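Long-range contacts in Iron(III) ABC transporter, periplasmic iron-compound-binding protein (Vibrio cholerae, PDB 3TEF), which probably binds iron-loaded catecholate siderophores in the periplasm and hands them to an ABC transporter for iron uptake: residues Lys146-Tyr151 with Lys183-Ser188; Lys156-Leu161 with Asn212-Leu217; Gln17-Val22 with Lys126-Glu131; Asp81-Gly86 with Ala100-Phe105; Gly166-Thr171 with Gly200-Phe205. All blocks are in the same frame, centred on the assembly; numbering follows the deposited sequence.

Contact 1 of 5, residues Lys146-Tyr151 with Lys183-Ser188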
# COMPACT_ATOMS: atom_id res chain seq x y z
N LYS A 146 2.40 17.48 -1.92
CA LYS A 146 2.00 18.85 -1.57
C LYS A 146 1.34 19.54 -2.76
O LYS A 146 0.35 20.25 -2.61
CB LYS A 146 3.22 19.65 -1.10
CG LYS A 146 3.84 19.14 0.20
CD LYS A 146 2.89 19.28 1.37
CE LYS A 146 3.50 18.72 2.67
NZ LYS A 146 4.79 19.38 3.04
N SER A 147 1.90 19.32 -3.95
CA SER A 147 1.37 19.95 -5.16
C SER A 147 -0.04 19.45 -5.48
O SER A 147 -0.94 20.24 -5.77
CB SER A 147 2.31 19.74 -6.34
OG SER A 147 2.40 18.36 -6.67
N ILE A 148 -0.23 18.13 -5.41
CA ILE A 148 -1.55 17.55 -5.67
C ILE A 148 -2.58 18.05 -4.68
O ILE A 148 -3.70 18.40 -5.06
CB ILE A 148 -1.51 16.01 -5.57
CG1 ILE A 148 -0.63 15.43 -6.68
CG2 ILE A 148 -2.92 15.45 -5.61
CD1 ILE A 148 -0.18 14.00 -6.43
N MET A 149 -2.21 18.07 -3.41
CA MET A 149 -3.13 18.50 -2.37
C MET A 149 -3.58 19.93 -2.59
O MET A 149 -4.75 20.27 -2.39
CB MET A 149 -2.48 18.38 -1.00
CG MET A 149 -3.15 19.23 0.05
SD MET A 149 -2.61 18.75 1.69
CE MET A 149 -3.58 17.26 1.91
N GLN A 150 -2.63 20.78 -2.99
CA GLN A 150 -2.94 22.18 -3.27
C GLN A 150 -3.98 22.26 -4.37
O GLN A 150 -4.99 22.95 -4.24
CB GLN A 150 -1.69 22.93 -3.69
CG GLN A 150 -0.73 23.19 -2.56
CD GLN A 150 0.37 24.14 -2.96
OE1 GLN A 150 0.10 25.21 -3.51
NE2 GLN A 150 1.61 23.75 -2.71
N TYR A 151 -3.72 21.55 -5.46
CA TYR A 151 -4.62 21.52 -6.60
C TYR A 151 -6.05 21.21 -6.17
O TYR A 151 -6.98 21.97 -6.47
CB TYR A 151 -4.14 20.47 -7.60
CG TYR A 151 -4.90 20.47 -8.90
CD1 TYR A 151 -4.40 21.14 -10.01
CD2 TYR A 151 -6.11 19.80 -9.02
CE1 TYR A 151 -5.09 21.14 -11.21
CE2 TYR A 151 -6.81 19.80 -10.22
CZ TYR A 151 -6.29 20.47 -11.31
OH TYR A 151 -6.98 20.47 -12.50
N LYS A 183 -6.51 12.62 3.15
CA LYS A 183 -5.61 13.29 4.08
C LYS A 183 -4.35 13.84 3.42
O LYS A 183 -3.78 14.83 3.88
CB LYS A 183 -5.24 12.36 5.24
CG LYS A 183 -6.44 11.87 6.04
CD LYS A 183 -6.04 11.25 7.37
CE LYS A 183 -7.27 10.74 8.11
NZ LYS A 183 -6.92 10.23 9.48
N ASP A 184 -3.91 13.19 2.35
CA ASP A 184 -2.65 13.58 1.70
C ASP A 184 -2.85 14.22 0.35
O ASP A 184 -2.14 15.15 0.01
CB ASP A 184 -1.73 12.37 1.56
CG ASP A 184 -1.43 11.72 2.89
OD1 ASP A 184 -1.17 12.45 3.87
OD2 ASP A 184 -1.47 10.48 2.97
N PHE A 185 -3.80 13.72 -0.43
CA PHE A 185 -3.99 14.20 -1.79
C PHE A 185 -5.03 15.31 -1.86
O PHE A 185 -5.21 15.93 -2.91
CB PHE A 185 -4.35 13.03 -2.70
CG PHE A 185 -3.19 12.12 -3.00
CD1 PHE A 185 -1.99 12.62 -3.47
CD2 PHE A 185 -3.30 10.75 -2.79
CE1 PHE A 185 -0.92 11.78 -3.76
CE2 PHE A 185 -2.23 9.90 -3.07
CZ PHE A 185 -1.04 10.41 -3.56
N GLY A 186 -5.74 15.52 -0.76
CA GLY A 186 -6.58 16.69 -0.60
C GLY A 186 -8.01 16.64 -1.12
O GLY A 186 -8.66 17.68 -1.25
N PHE A 187 -8.51 15.45 -1.43
CA PHE A 187 -9.91 15.32 -1.80
C PHE A 187 -10.76 15.37 -0.54
O PHE A 187 -10.28 15.07 0.56
CB PHE A 187 -10.17 13.99 -2.51
CG PHE A 187 -9.66 13.93 -3.91
CD1 PHE A 187 -10.36 14.54 -4.95
CD2 PHE A 187 -8.50 13.23 -4.22
CE1 PHE A 187 -9.90 14.47 -6.24
CE2 PHE A 187 -8.04 13.15 -5.52
CZ PHE A 187 -8.74 13.77 -6.53
N SER A 188 -12.03 15.72 -0.68
CA SER A 188 -12.98 15.54 0.41
C SER A 188 -13.83 14.31 0.07
O SER A 188 -13.92 13.91 -1.09
CB SER A 188 -13.85 16.78 0.60
OG SER A 188 -14.64 17.03 -0.56

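Contact 2 of 5, residues Lys156-Leu161 with Asn212-Leu217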
# COMPACT_ATOMS: atom_id res chain seq x y z
N LYS A 156 -11.54 22.70 -4.84
CA LYS A 156 -12.06 21.82 -3.80
C LYS A 156 -13.19 20.92 -4.27
O LYS A 156 -14.31 21.39 -4.51
CB LYS A 156 -12.49 22.60 -2.56
CG LYS A 156 -12.27 21.84 -1.25
CD LYS A 156 -12.77 20.39 -1.32
CE LYS A 156 -11.62 19.39 -1.55
NZ LYS A 156 -10.87 19.11 -0.29
N SER A 157 -12.91 19.63 -4.39
CA SER A 157 -13.92 18.69 -4.86
C SER A 157 -13.83 17.34 -4.16
O SER A 157 -12.80 17.00 -3.58
CB SER A 157 -13.84 18.53 -6.37
OG SER A 157 -14.14 19.76 -7.02
N ASP A 158 -14.93 16.60 -4.23
CA ASP A 158 -15.07 15.34 -3.51
C ASP A 158 -14.65 14.15 -4.37
O ASP A 158 -14.63 14.22 -5.60
CB ASP A 158 -16.52 15.16 -3.05
CG ASP A 158 -17.50 15.14 -4.21
OD1 ASP A 158 -17.74 16.21 -4.81
OD2 ASP A 158 -18.05 14.05 -4.53
N ALA A 159 -14.29 13.06 -3.71
CA ALA A 159 -14.00 11.82 -4.41
C ALA A 159 -14.62 10.67 -3.66
O ALA A 159 -14.70 10.68 -2.42
CB ALA A 159 -12.51 11.61 -4.56
N MET A 160 -15.07 9.67 -4.41
CA MET A 160 -15.56 8.44 -3.83
C MET A 160 -14.57 7.36 -4.21
O MET A 160 -14.19 7.26 -5.38
CB MET A 160 -16.94 8.11 -4.38
CG MET A 160 -17.54 6.83 -3.82
SD MET A 160 -19.15 6.46 -4.52
CE MET A 160 -20.13 7.78 -3.82
N LEU A 161 -14.12 6.59 -3.23
CA LEU A 161 -13.20 5.50 -3.48
C LEU A 161 -14.01 4.22 -3.46
O LEU A 161 -14.67 3.93 -2.47
CB LEU A 161 -12.12 5.46 -2.40
CG LEU A 161 -10.90 4.53 -2.52
CD1 LEU A 161 -11.29 3.04 -2.49
CD2 LEU A 161 -10.06 4.84 -3.75
N ASN A 212 -23.60 10.46 -6.67
CA ASN A 212 -23.05 11.27 -7.75
C ASN A 212 -21.72 11.97 -7.39
O ASN A 212 -21.67 13.19 -7.27
CB ASN A 212 -24.09 12.31 -8.18
CG ASN A 212 -23.77 12.93 -9.53
OD1 ASN A 212 -23.09 12.33 -10.36
ND2 ASN A 212 -24.27 14.14 -9.76
N PRO A 213 -20.65 11.18 -7.23
CA PRO A 213 -19.34 11.77 -6.90
C PRO A 213 -18.80 12.59 -8.07
O PRO A 213 -19.07 12.26 -9.23
CB PRO A 213 -18.46 10.55 -6.67
CG PRO A 213 -19.09 9.47 -7.51
CD PRO A 213 -20.57 9.72 -7.43
N LYS A 214 -18.03 13.64 -7.77
CA LYS A 214 -17.39 14.43 -8.81
C LYS A 214 -16.18 13.69 -9.38
O LYS A 214 -15.85 13.81 -10.56
CB LYS A 214 -16.96 15.79 -8.26
CG LYS A 214 -17.78 16.97 -8.76
CD LYS A 214 -18.99 17.24 -7.87
CE LYS A 214 -20.08 16.18 -8.05
NZ LYS A 214 -21.14 16.29 -7.00
N THR A 215 -15.53 12.93 -8.51
CA THR A 215 -14.40 12.10 -8.91
C THR A 215 -14.62 10.70 -8.37
O THR A 215 -15.02 10.53 -7.22
CB THR A 215 -13.08 12.65 -8.35
OG1 THR A 215 -12.80 13.92 -8.95
CG2 THR A 215 -11.93 11.69 -8.64
N LEU A 216 -14.34 9.71 -9.21
CA LEU A 216 -14.56 8.32 -8.82
C LEU A 216 -13.25 7.54 -8.98
O LEU A 216 -12.72 7.42 -10.09
CB LEU A 216 -15.67 7.73 -9.68
CG LEU A 216 -16.22 6.32 -9.41
CD1 LEU A 216 -16.64 6.15 -7.95
CD2 LEU A 216 -17.38 6.05 -10.35
N LEU A 217 -12.72 7.04 -7.87
CA LEU A 217 -11.47 6.30 -7.88
C LEU A 217 -11.79 4.82 -7.67
O LEU A 217 -12.38 4.45 -6.66
CB LEU A 217 -10.55 6.78 -6.77
CG LEU A 217 -10.37 8.30 -6.75
CD1 LEU A 217 -9.63 8.79 -5.52
CD2 LEU A 217 -9.65 8.74 -8.02

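Contact 3 of 5, residues Gln17-Val22 with Lys126-Glu131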
# COMPACT_ATOMS: atom_id res chain seq x y z
N GLN A 17 22.65 -2.35 13.61
CA GLN A 17 22.53 -1.76 12.28
C GLN A 17 23.10 -2.64 11.17
O GLN A 17 23.99 -3.47 11.40
CB GLN A 17 23.20 -0.39 12.23
CG GLN A 17 22.24 0.75 12.44
CD GLN A 17 22.91 2.10 12.21
OE1 GLN A 17 22.34 2.99 11.58
NE2 GLN A 17 24.12 2.25 12.73
N LYS A 18 22.58 -2.43 9.97
CA LYS A 18 23.03 -3.13 8.77
C LYS A 18 22.99 -4.65 8.91
O LYS A 18 24.01 -5.32 8.76
CB LYS A 18 24.41 -2.65 8.34
CG LYS A 18 24.38 -1.21 7.84
CD LYS A 18 25.40 -0.33 8.54
CE LYS A 18 26.77 -0.48 7.89
NZ LYS A 18 26.77 -0.00 6.47
N PRO A 19 21.79 -5.18 9.18
CA PRO A 19 21.63 -6.64 9.21
C PRO A 19 21.95 -7.21 7.84
O PRO A 19 21.53 -6.65 6.82
CB PRO A 19 20.15 -6.82 9.55
CG PRO A 19 19.49 -5.53 9.14
CD PRO A 19 20.52 -4.47 9.41
N GLN A 20 22.70 -8.30 7.81
CA GLN A 20 23.21 -8.85 6.56
C GLN A 20 22.23 -9.79 5.87
O GLN A 20 22.18 -9.86 4.64
CB GLN A 20 24.55 -9.55 6.79
CG GLN A 20 25.66 -8.60 7.22
CD GLN A 20 25.83 -7.45 6.24
OE1 GLN A 20 25.58 -6.29 6.58
NE2 GLN A 20 26.25 -7.77 5.02
N ARG A 21 21.46 -10.50 6.68
CA ARG A 21 20.49 -11.46 6.17
C ARG A 21 19.08 -10.99 6.52
O ARG A 21 18.67 -11.00 7.68
CB ARG A 21 20.75 -12.86 6.75
CG ARG A 21 22.14 -13.41 6.40
CD ARG A 21 22.34 -14.82 6.94
NE ARG A 21 21.38 -15.74 6.34
CZ ARG A 21 21.49 -16.25 5.12
NH1 ARG A 21 22.53 -15.92 4.35
NH2 ARG A 21 20.56 -17.08 4.67
N VAL A 22 18.35 -10.53 5.51
CA VAL A 22 17.03 -9.96 5.71
C VAL A 22 15.99 -10.83 5.02
O VAL A 22 16.13 -11.17 3.84
CB VAL A 22 16.94 -8.54 5.11
CG1 VAL A 22 15.57 -7.93 5.36
CG2 VAL A 22 18.04 -7.67 5.69
N LYS A 126 17.30 4.07 9.14
CA LYS A 126 18.00 3.84 10.39
C LYS A 126 18.57 2.43 10.48
O LYS A 126 19.69 2.22 10.92
CB LYS A 126 17.09 4.13 11.59
CG LYS A 126 16.66 5.59 11.68
CD LYS A 126 15.84 5.90 12.93
CE LYS A 126 14.40 5.40 12.81
NZ LYS A 126 13.55 5.86 13.96
N VAL A 127 17.79 1.44 10.06
CA VAL A 127 18.25 0.07 10.11
C VAL A 127 19.49 -0.15 9.24
O VAL A 127 20.42 -0.85 9.64
CB VAL A 127 17.14 -0.90 9.69
CG1 VAL A 127 17.70 -2.29 9.41
CG2 VAL A 127 16.06 -0.94 10.78
N PHE A 128 19.49 0.44 8.05
CA PHE A 128 20.57 0.19 7.10
C PHE A 128 21.59 1.32 6.97
O PHE A 128 22.46 1.28 6.11
CB PHE A 128 19.99 -0.20 5.73
CG PHE A 128 19.18 -1.46 5.79
CD1 PHE A 128 19.81 -2.70 5.82
CD2 PHE A 128 17.80 -1.41 5.87
CE1 PHE A 128 19.07 -3.87 5.90
CE2 PHE A 128 17.05 -2.58 5.94
CZ PHE A 128 17.69 -3.81 5.96
N ALA A 129 21.48 2.31 7.85
CA ALA A 129 22.37 3.47 7.81
C ALA A 129 22.40 4.13 6.43
O ALA A 129 23.47 4.44 5.89
CB ALA A 129 23.78 3.07 8.24
N ILE A 130 21.22 4.34 5.85
CA ILE A 130 21.12 5.06 4.59
C ILE A 130 20.18 6.25 4.71
O ILE A 130 19.42 6.56 3.79
CB ILE A 130 20.66 4.15 3.44
CG1 ILE A 130 19.35 3.45 3.81
CG2 ILE A 130 21.73 3.12 3.12
CD1 ILE A 130 18.79 2.56 2.70
N GLU A 131 20.24 6.92 5.86
CA GLU A 131 19.38 8.07 6.12
C GLU A 131 19.38 9.14 5.00
O GLU A 131 18.32 9.66 4.65
CB GLU A 131 19.76 8.73 7.45
CG GLU A 131 19.58 7.82 8.67
CD GLU A 131 20.82 7.00 9.00
OE1 GLU A 131 21.68 6.78 8.10
OE2 GLU A 131 20.93 6.57 10.17

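Contact 4 of 5, residues Asp81-Gly86 with Ala100-Phe105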
# COMPACT_ATOMS: atom_id res chain seq x y z
N ASP A 81 18.96 -11.98 10.21
CA ASP A 81 19.35 -10.97 11.18
C ASP A 81 18.18 -10.02 11.38
O ASP A 81 18.09 -9.35 12.40
CB ASP A 81 20.59 -10.21 10.71
CG ASP A 81 21.79 -11.13 10.51
OD1 ASP A 81 22.26 -11.71 11.51
OD2 ASP A 81 22.25 -11.27 9.36
N LEU A 82 17.29 -9.96 10.40
CA LEU A 82 16.11 -9.09 10.46
C LEU A 82 14.99 -9.68 9.62
O LEU A 82 15.23 -10.14 8.51
CB LEU A 82 16.45 -7.69 9.96
CG LEU A 82 15.26 -6.73 9.75
CD1 LEU A 82 14.57 -6.44 11.10
CD2 LEU A 82 15.70 -5.43 9.02
N ILE A 83 13.78 -9.68 10.16
CA ILE A 83 12.59 -10.02 9.40
C ILE A 83 11.73 -8.76 9.27
O ILE A 83 11.39 -8.12 10.26
CB ILE A 83 11.76 -11.10 10.10
CG1 ILE A 83 12.61 -12.35 10.30
CG2 ILE A 83 10.50 -11.41 9.32
CD1 ILE A 83 12.05 -13.30 11.36
N VAL A 84 11.40 -8.37 8.04
CA VAL A 84 10.48 -7.25 7.82
C VAL A 84 9.17 -7.76 7.25
O VAL A 84 9.17 -8.45 6.23
CB VAL A 84 11.06 -6.22 6.85
CG1 VAL A 84 10.07 -5.08 6.65
CG2 VAL A 84 12.41 -5.73 7.34
N ILE A 85 8.05 -7.43 7.90
CA ILE A 85 6.76 -7.91 7.41
C ILE A 85 5.79 -6.76 7.15
O ILE A 85 5.88 -5.70 7.76
CB ILE A 85 6.11 -8.95 8.37
CG1 ILE A 85 5.62 -8.28 9.66
CG2 ILE A 85 7.11 -10.05 8.71
CD1 ILE A 85 5.02 -9.24 10.63
N GLY A 86 4.85 -6.98 6.23
CA GLY A 86 3.77 -6.04 5.99
C GLY A 86 2.61 -6.29 6.94
O GLY A 86 2.66 -7.20 7.77
N ALA A 100 13.96 -13.84 15.11
CA ALA A 100 14.91 -12.75 14.90
C ALA A 100 14.19 -11.44 15.07
O ALA A 100 12.96 -11.39 15.01
CB ALA A 100 15.52 -12.85 13.49
N PRO A 101 14.94 -10.36 15.28
CA PRO A 101 14.29 -9.05 15.33
C PRO A 101 13.39 -8.87 14.12
O PRO A 101 13.81 -9.11 12.98
CB PRO A 101 15.47 -8.08 15.29
CG PRO A 101 16.59 -8.86 15.93
CD PRO A 101 16.40 -10.26 15.42
N THR A 102 12.16 -8.47 14.39
CA THR A 102 11.14 -8.34 13.36
C THR A 102 10.55 -6.93 13.41
O THR A 102 10.32 -6.37 14.49
CB THR A 102 10.02 -9.39 13.57
OG1 THR A 102 10.59 -10.71 13.48
CG2 THR A 102 8.92 -9.24 12.53
N ILE A 103 10.33 -6.33 12.24
CA ILE A 103 9.73 -5.01 12.17
C ILE A 103 8.55 -5.06 11.24
O ILE A 103 8.61 -5.72 10.19
CB ILE A 103 10.74 -3.98 11.63
CG1 ILE A 103 11.85 -3.74 12.65
CG2 ILE A 103 10.05 -2.67 11.25
CD1 ILE A 103 13.03 -2.97 12.06
N VAL A 104 7.48 -4.37 11.62
CA VAL A 104 6.33 -4.24 10.74
C VAL A 104 6.45 -2.97 9.90
O VAL A 104 6.80 -1.90 10.40
CB VAL A 104 4.99 -4.25 11.50
CG1 VAL A 104 3.84 -3.93 10.55
CG2 VAL A 104 4.79 -5.59 12.17
N PHE A 105 6.18 -3.11 8.60
CA PHE A 105 6.32 -2.02 7.64
C PHE A 105 4.93 -1.77 7.09
O PHE A 105 4.37 -2.59 6.35
CB PHE A 105 7.30 -2.46 6.51
CG PHE A 105 7.58 -1.39 5.48
CD1 PHE A 105 8.63 -0.49 5.65
CD2 PHE A 105 6.83 -1.32 4.30
CE1 PHE A 105 8.91 0.48 4.70
CE2 PHE A 105 7.10 -0.34 3.35
CZ PHE A 105 8.14 0.56 3.55

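Contact 5 of 5, residues Gly166-Thr171 with Gly200-Phe205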
# COMPACT_ATOMS: atom_id res chain seq x y z
N GLY A 166 -15.00 -9.65 -6.75
CA GLY A 166 -15.95 -10.74 -6.87
C GLY A 166 -17.38 -10.28 -7.03
O GLY A 166 -18.32 -10.96 -6.59
N GLY A 167 -17.57 -9.12 -7.65
CA GLY A 167 -18.89 -8.56 -7.82
C GLY A 167 -19.34 -7.65 -6.68
O GLY A 167 -20.39 -7.02 -6.78
N ASN A 168 -18.57 -7.61 -5.59
CA ASN A 168 -18.89 -6.75 -4.46
C ASN A 168 -18.27 -5.37 -4.64
O ASN A 168 -17.08 -5.27 -4.90
CB ASN A 168 -18.32 -7.32 -3.16
CG ASN A 168 -18.90 -8.67 -2.82
OD1 ASN A 168 -18.15 -9.62 -2.58
ND2 ASN A 168 -20.22 -8.76 -2.78
N LEU A 169 -19.08 -4.33 -4.51
CA LEU A 169 -18.57 -2.96 -4.50
C LEU A 169 -18.53 -2.50 -3.05
O LEU A 169 -19.51 -2.64 -2.33
CB LEU A 169 -19.49 -2.03 -5.29
CG LEU A 169 -19.62 -2.32 -6.78
CD1 LEU A 169 -20.50 -1.27 -7.44
CD2 LEU A 169 -18.25 -2.36 -7.42
N THR A 170 -17.39 -1.97 -2.62
CA THR A 170 -17.26 -1.42 -1.27
C THR A 170 -16.66 -0.03 -1.35
O THR A 170 -16.00 0.33 -2.34
CB THR A 170 -16.37 -2.31 -0.38
OG1 THR A 170 -15.12 -2.55 -1.02
CG2 THR A 170 -17.05 -3.66 -0.11
N THR A 171 -16.91 0.78 -0.32
CA THR A 171 -16.37 2.12 -0.28
C THR A 171 -15.55 2.34 1.00
O THR A 171 -15.78 1.69 2.03
CB THR A 171 -17.47 3.19 -0.44
OG1 THR A 171 -16.86 4.48 -0.64
CG2 THR A 171 -18.37 3.25 0.79
N GLY A 200 -14.02 -2.05 4.56
CA GLY A 200 -14.89 -1.13 3.85
C GLY A 200 -16.38 -1.34 4.10
O GLY A 200 -16.76 -2.22 4.88
N ASP A 201 -17.21 -0.54 3.44
CA ASP A 201 -18.66 -0.65 3.58
C ASP A 201 -19.28 -1.05 2.25
O ASP A 201 -18.91 -0.52 1.20
CB ASP A 201 -19.27 0.67 4.04
CG ASP A 201 -18.99 0.96 5.51
OD1 ASP A 201 -19.65 0.34 6.38
OD2 ASP A 201 -18.11 1.80 5.81
N LEU A 202 -20.23 -1.97 2.30
CA LEU A 202 -20.84 -2.47 1.08
C LEU A 202 -21.75 -1.43 0.43
O LEU A 202 -22.61 -0.85 1.09
CB LEU A 202 -21.63 -3.77 1.36
CG LEU A 202 -22.06 -4.54 0.10
CD1 LEU A 202 -20.86 -5.18 -0.58
CD2 LEU A 202 -23.10 -5.59 0.46
N ILE A 203 -21.56 -1.22 -0.86
CA ILE A 203 -22.40 -0.31 -1.63
C ILE A 203 -22.94 -1.00 -2.88
O ILE A 203 -23.02 -2.23 -2.93
CB ILE A 203 -21.64 0.99 -1.98
CG1 ILE A 203 -20.37 0.68 -2.77
CG2 ILE A 203 -21.29 1.75 -0.70
CD1 ILE A 203 -19.73 1.93 -3.41
N SER A 204 -23.30 -0.21 -3.88
CA SER A 204 -23.91 -0.73 -5.10
C SER A 204 -23.76 0.33 -6.18
O SER A 204 -23.33 1.44 -5.90
CB SER A 204 -25.39 -0.99 -4.86
OG SER A 204 -26.05 0.21 -4.48
N PHE A 205 -24.13 -0.01 -7.41
CA PHE A 205 -24.09 0.98 -8.47
C PHE A 205 -25.14 2.06 -8.23
O PHE A 205 -24.95 3.23 -8.58
CB PHE A 205 -24.27 0.34 -9.84
CG PHE A 205 -23.07 -0.45 -10.29
CD1 PHE A 205 -21.87 0.18 -10.57
CD2 PHE A 205 -23.15 -1.83 -10.45
CE1 PHE A 205 -20.76 -0.54 -10.99
CE2 PHE A 205 -22.05 -2.55 -10.87
CZ PHE A 205 -20.86 -1.91 -11.14
O HOH W 1 -21.91 -4.59 -4.00

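Contact 1 of 5, residues Lys146-Tyr151 with Lys183-Ser188
Met149 reaches toward the end of helix 180-184 because its CG stands anti to the backbone N (chi1 160°), and a bend at chi3 (-77°) then turns CE onto the main chain of Lys183-Gly186. There the methyl lies among carbonyl groups, 3.1 Å from Lys183 O and about as close to Asp184 O, while its CB also rests on Asp184 O. Next to it in the chain, Ile148 lies side by side with Phe185, the two pointing the same way. Ile148 CD1 comes within 3.6 Å of Phe185 CE1, and its CG2 branch touches Phe185 CD1 at 3.7 Å. No hydrogen bond links the two segments. A CA-H...O contact joins the backbones: Met149 CA approaches Phe185 O at 3.4 Å (angle at H 156°); Asn152 ND2 donates a hydrogen bond to the same oxygen. Gly186, the first residue to leave the helical backbone, has positive phi and no side chain, and its CA comes to 4.3 Å from Met149 CA. The hydrophobic side continues onto helix 267-279, where Met277 meets both Ile148 and Phe185, and the Phe185 ring stacks with Phe145. Asp184 OD2 turns elsewhere, to Trp114 N. The pattern is that of a glycine of positive phi just after a short helix, packed on a long one: helix 131-154 is the long connecting helix between the lobes, as in siderophore-binding proteins of this family.

Contact 2 of 5, residues Lys156-Leu161 with Asn212-Leu217
Met160 bonds the neighbouring strand through both its N and its O: its N donates to Thr215 O at 2.9 Å, and its O accepts from Leu217 N at 2.9 Å in a nearly straight bond (174°). These bonds pair strands 158-161 and 215-217 in parallel. At the entry to the ladder, Thr215 N reaches Asp158 O only weakly. The Asp158 side chain adds a firmer tie. OD2 takes Lys214 N at 3.3 Å, from above the carboxylate plane, and also bonds Thr190 OG1. Lys214 NZ bends back to Asn212 O at 3.2 Å; it stays 4.0 Å from Asp158 OD1, too far for a salt bridge, although its CD lies against that oxygen. Outward from the ladder, Met160 CB packs on Pro213 CB at 3.7 Å, the two side chains crossing obliquely. On the other face Leu161 CD2 meets Leu217 CB at 3.6 Å, roughly at a right angle. Helix 205-211 covers Met160 and Leu216 through Ile208, helix 180-184 covers Leu161 and Leu217, and strands 188-189 and 252-254 continue the sheet on the outer sides of this pair.

Contact 3 of 5, residues Gln17-Val22 with Lys126-Glu131
Pro19 lies across the C-terminal part of helix 113-128, its side chain crossing those of Val127 and Phe128 at about a right angle. CD touches Val127 CG1 at 3.6 Å, and CG approaches Phe128 CE1 at 3.7 Å. The same Val127 methyl sits above one face of the Phe128 ring, displaced toward the rim, so that methyl, proline and ring meet three ways. Val22 meets the aromatic group differently: its CG2 lies at the ring edge, in plane, 3.9 Å from CZ of Phe128. Phe128 CG stands anti to the carbonyl carbon (chi1 -62°), and the ring beyond it comes back to residues 17-22, although the side chain sets out away from them. On the solvent side the aliphatic part of Lys18 lies over the helix end, with CG 3.6 Å from Phe128 O and CD 3.8 Å from Ala129 CB. Gln17 CG passes Lys126 O at 3.3 Å. Beneath these groups the backbones join through one hydrogen bond, Lys18 N to Val127 O, short at 2.7 Å and nearly straight (170°). Leu82 of the parallel sheet backs Pro19, Val127 and Phe128. Chemically, the loop leading into strand 22-25 is joined to the helix by aliphatic and aromatic packing around a single backbone bond. Its acceptor belongs to the C-terminal end of a helix, where the dipole would be expected to make a carbonyl a stronger acceptor.

Contact 4 of 5, residues Asp81-Gly86 with Ala100-Phe105
Ile83 and Ile85 exchange backbone bonds with the strand beside them, closing a beta-alpha-beta unit in which strand 82-85, helix 93-99 and strand 102-104 follow in order and the two strands run parallel. Four hydrogen bonds form the ladder. Ile83 N donates to Pro101 O and Ile83 O accepts from Ile103 N, both at 2.9 Å; Ile85 N donates to Ile103 O, and Phe105 N closes on Ile85 O at 2.7 Å. CA-H...O contacts fill the intervals, the shortest from Thr102 CA to Ile83 O at 3.1 Å. Apolar contacts lie on both faces. On that of Ile83, Thr102, Ile85 and Val104, Ile85 CG1 meets Val104 CG2 at 3.8 Å, and Ile83 CD1 reaches toward Ala100 CB. On that of Val84 and Ile103, Val84 CG1 touches Phe105 CB at 3.8 Å. Nearer the start of the strands, Leu82 CD1 lies beside Pro101 O and meets Ile103 CD1 at 3.9 Å. Val84 and Phe105 are covered by helix 27-35, while helix 113-128 closes over Phe105; strand 22-25 pairs with the other edge of strand 82-85, making this the core sheet of the N-terminal lobe. Of the polar side chains, Asp81 turns to Arg21 N, while Thr102 OG1 stands beside its own backbone N (chi1 -61°). That hydroxyl donates to Ala100 O at 2.9 Å, tilted 31° from the carbonyl plane, and leans on Ile83 CB.

Contact 5 of 5, residues Gly166-Thr171 with Gly200-Phe205
Thr171 and Asp201 form a hydrogen-bonded antiparallel pair: Thr171 N donates to Asp201 O at 2.8 Å, and Asp201 N returns the bond to Thr171 O at 3.0 Å. Next to it, Thr170 and Leu202 make the non-hydrogen-bonded pair, and Thr170 CA points a CA-H...O contact at Asp201 O. A third bond, Ile203 N to Leu169 O, is almost straight (175°) at 2.9 Å, though the donor is tilted out of the carbonyl plane. Beyond it a water extends the pairing, accepting from Leu169 N at 2.9 Å and donating to Ile203 O. Strand 168-172 is the second arm of a beta hairpin with strand 158-165, turned by Gly166-Gly167 in a type I' turn. On strand 168-172 the short strand 201-202 adds a further strand to the mixed sheet of the C-terminal lobe. Gly200 has positive phi, and its CA lies 3.5 Å from Thr171 O. Among the apolar contacts the clearest is a CH-pi interaction: Leu169 CD1 sits over the centre of the Phe205 ring, 3.6 Å from its centroid and 10° off the normal. Thr171 and Ile203 cross at about a right angle, with their CG2 methyls 3.6 Å apart; Thr171 OG1 turns instead to Leu161 O. Ser204, at the N-cap of helix 205-211, bonds Tyr207 N through OG, and the helix packs through Ile208 on Leu169 and Ile203.

In the fold
From the N terminus, residues 17-22 open the long loop that contact 3 closes at 126-131, and contact 4 is nested within it; the two touch where Arg21 meets Asp81 and Leu82. Contact 4 closes the short loop between neighbouring strands, and contact 3 ties the loop before strand 22-25 to helix 113-128. Helix 131-154 then carries the chain to the other lobe, about 33 Å between the centres of contacts 3 and 1. There contact 1 crosses both contact 2 and contact 5, while contact 5 is nested inside the loop of contact 2. Contact 1 adjoins contact 2, linking the connecting helix to the mixed sheet, whose strands 158-165 and 168-172 unite contacts 2 and 5.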